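Local coordinates for putative cell surface hydrolase (Lactobacillus plantarum, PDB 3LP5), which is of uncharacterised function but, as a putative cell surface hydrolase of the alpha/beta hydrolase clan, probably cleaves an as yet unidentified substrate, at residues His99-Gly104 against His127-Met132. Sequence-based numbering, arbitrary orientation.
Sequences HFYALG and HIDRLM
Phe100 holds CG between its backbone N and carbonyl carbon (chi1 68°), and its ring lies against Ile128, whose CG1, anti to the backbone N (chi1 -175°), lies beside the ring atom CE1 of Phe100. CB of Ile128 sits over one ring face, 4.0 Å from the centroid in a CH-pi contact, and CD1 of Ile128 continues to CB of Ala102 at 3.8 Å. An alanine in place of Phe100 would probably open a gap beside Ile128 and deprive the ring of Phe88 of an aromatic neighbour. Towards helix 217-231, Tyr101 and Arg130 run side by side, their ring and guanidinium planes 17° apart. CE1 of Tyr101 lies over the guanidinium face, offset toward its rim and 3.1 Å from NH2 of Arg130, a tight approach, while Arg130 NE is hydrogen-bonded to the backbone O of Leu231.

Between the parallel strands, Asp129 N donates to Phe100 O (2.9 Å), and Ala102 N to Arg130 O (2.9 Å). Asp129 is an extra residue in strand 127-134, a beta bulge that shifts the pairing from Phe100 with Ile128 to Ala102 with Leu131; Arg130 N is buried there without a partner. Beyond the bulge regular pairing resumes, ending with Gly104 N on Met132 O at 2.9 Å. Helix 107-118 joins the two neighbouring parallel strands in a beta-alpha-beta unit central to the alpha/beta hydrolase fold, and Gly104 begins a Gly104-Ser106-Gly108 pattern consistent with a nucleophile elbow.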
loop_
_atom_site.group_PDB
_atom_site.type_symbol
_atom_site.label_atom_id
_atom_site.label_comp_id
_atom_site.label_asym_id
_atom_site.label_seq_id
_atom_site.Cartn_x
_atom_site.Cartn_y
_atom_site.Cartn_z
ATOM N N HIS A 99 4.826 -16.025 1.403
ATOM C CA HIS A 99 4.325 -15.209 0.292
ATOM C C HIS A 99 3.348 -14.214 0.947
ATOM O O HIS A 99 2.678 -14.597 1.933
ATOM C CB HIS A 99 3.570 -16.079 -0.767
ATOM C CG HIS A 99 4.476 -16.761 -1.755
ATOM N ND1 HIS A 99 4.936 -18.059 -1.583
ATOM C CD2 HIS A 99 5.007 -16.331 -2.931
ATOM C CE1 HIS A 99 5.713 -18.391 -2.606
ATOM N NE2 HIS A 99 5.767 -17.362 -3.441
ATOM N N PHE A 100 3.293 -12.960 0.463
ATOM C CA PHE A 100 2.282 -12.014 0.958
ATOM C C PHE A 100 1.942 -10.965 -0.116
ATOM O O PHE A 100 2.612 -10.868 -1.161
ATOM C CB PHE A 100 2.741 -11.317 2.280
ATOM C CG PHE A 100 3.900 -10.379 2.096
ATOM C CD1 PHE A 100 3.711 -9.034 2.073
ATOM C CD2 PHE A 100 5.205 -10.881 1.937
ATOM C CE1 PHE A 100 4.781 -8.134 1.913
ATOM C CE2 PHE A 100 6.315 -9.990 1.741
ATOM C CZ PHE A 100 6.110 -8.624 1.737
ATOM N N TYR A 101 0.838 -10.259 0.095
ATOM C CA TYR A 101 0.483 -9.106 -0.704
ATOM C C TYR A 101 0.484 -7.844 0.176
ATOM O O TYR A 101 0.213 -7.870 1.397
ATOM C CB TYR A 101 -0.897 -9.284 -1.332
ATOM C CG TYR A 101 -1.134 -10.687 -1.825
ATOM C CD1 TYR A 101 -0.728 -11.046 -3.084
ATOM C CD2 TYR A 101 -1.654 -11.676 -0.983
ATOM C CE1 TYR A 101 -0.910 -12.299 -3.559
ATOM C CE2 TYR A 101 -1.836 -12.981 -1.447
ATOM C CZ TYR A 101 -1.459 -13.278 -2.752
ATOM O OH TYR A 101 -1.620 -14.541 -3.300
ATOM N N ALA A 102 0.735 -6.726 -0.467
ATOM C CA ALA A 102 0.856 -5.484 0.282
ATOM C C ALA A 102 -0.064 -4.423 -0.283
ATOM O O ALA A 102 -0.169 -4.283 -1.506
ATOM C CB ALA A 102 2.315 -5.027 0.245
ATOM N N LEU A 103 -0.753 -3.688 0.622
ATOM C CA LEU A 103 -1.518 -2.529 0.259
ATOM C C LEU A 103 -0.947 -1.348 1.039
ATOM O O LEU A 103 -0.840 -1.414 2.272
ATOM C CB LEU A 103 -3.001 -2.684 0.613
ATOM C CG LEU A 103 -3.904 -1.486 0.303
ATOM C CD1 LEU A 103 -4.143 -1.259 -1.159
ATOM C CD2 LEU A 103 -5.301 -1.567 0.952
ATOM N N GLY A 104 -0.626 -0.262 0.343
ATOM C CA GLY A 104 -0.144 0.984 0.980
ATOM C C GLY A 104 -1.049 2.148 0.621
ATOM O O GLY A 104 -1.204 2.515 -0.568
ATOM N N HIS A 127 8.521 -13.901 0.303
ATOM C CA HIS A 127 8.448 -13.062 -0.912
ATOM C C HIS A 127 7.120 -12.304 -1.074
ATOM O O HIS A 127 6.086 -12.815 -0.673
ATOM C CB HIS A 127 8.729 -13.907 -2.141
ATOM C CG HIS A 127 10.007 -14.681 -2.033
ATOM N ND1 HIS A 127 10.036 -16.033 -1.747
ATOM C CD2 HIS A 127 11.303 -14.281 -2.087
ATOM C CE1 HIS A 127 11.292 -16.443 -1.669
ATOM N NE2 HIS A 127 12.080 -15.398 -1.862
ATOM N N ILE A 128 7.179 -11.097 -1.663
ATOM C CA ILE A 128 5.970 -10.336 -1.960
ATOM C C ILE A 128 5.544 -10.708 -3.371
ATOM O O ILE A 128 6.380 -10.873 -4.221
ATOM C CB ILE A 128 6.189 -8.838 -1.791
ATOM C CG1 ILE A 128 4.874 -8.056 -1.979
ATOM C CG2 ILE A 128 7.342 -8.336 -2.690
ATOM C CD1 ILE A 128 5.063 -6.654 -1.818
ATOM N N ASP A 129 4.254 -10.896 -3.590
ATOM C CA ASP A 129 3.738 -11.256 -4.917
ATOM C C ASP A 129 3.183 -10.025 -5.630
ATOM O O ASP A 129 3.411 -9.814 -6.853
ATOM C CB ASP A 129 2.585 -12.282 -4.803
ATOM C CG ASP A 129 3.054 -13.685 -4.392
ATOM O OD1 ASP A 129 4.290 -13.929 -4.310
ATOM O OD2 ASP A 129 2.185 -14.574 -4.155
ATOM N N ARG A 130 2.418 -9.235 -4.882
ATOM C CA ARG A 130 1.730 -8.061 -5.430
ATOM C C ARG A 130 1.734 -6.895 -4.428
ATOM O O ARG A 130 1.616 -7.129 -3.234
ATOM C CB ARG A 130 0.299 -8.408 -5.801
ATOM C CG ARG A 130 0.253 -9.436 -6.939
ATOM C CD ARG A 130 -1.151 -9.548 -7.600
ATOM N NE ARG A 130 -2.039 -10.164 -6.622
ATOM C CZ ARG A 130 -2.353 -11.458 -6.617
ATOM N NH1 ARG A 130 -1.842 -12.247 -7.535
ATOM N NH2 ARG A 130 -3.164 -11.946 -5.685
ATOM N N LEU A 131 1.957 -5.685 -4.946
ATOM C CA LEU A 131 1.855 -4.383 -4.250
ATOM C C LEU A 131 0.846 -3.439 -4.918
ATOM O O LEU A 131 0.905 -3.189 -6.128
ATOM C CB LEU A 131 3.238 -3.689 -4.205
ATOM C CG LEU A 131 3.249 -2.255 -3.616
ATOM C CD1 LEU A 131 2.802 -2.222 -2.110
ATOM C CD2 LEU A 131 4.660 -1.683 -3.897
ATOM N N MET A 132 -0.115 -2.950 -4.169
ATOM C CA MET A 132 -0.958 -1.840 -4.659
ATOM C C MET A 132 -0.723 -0.621 -3.756
ATOM O O MET A 132 -0.737 -0.715 -2.506
ATOM C CB MET A 132 -2.449 -2.240 -4.723
ATOM C CG MET A 132 -3.514 -1.094 -4.938
ATOM S SD MET A 132 -5.235 -1.743 -5.146
ATOM C CE MET A 132 -5.083 -2.363 -6.794
#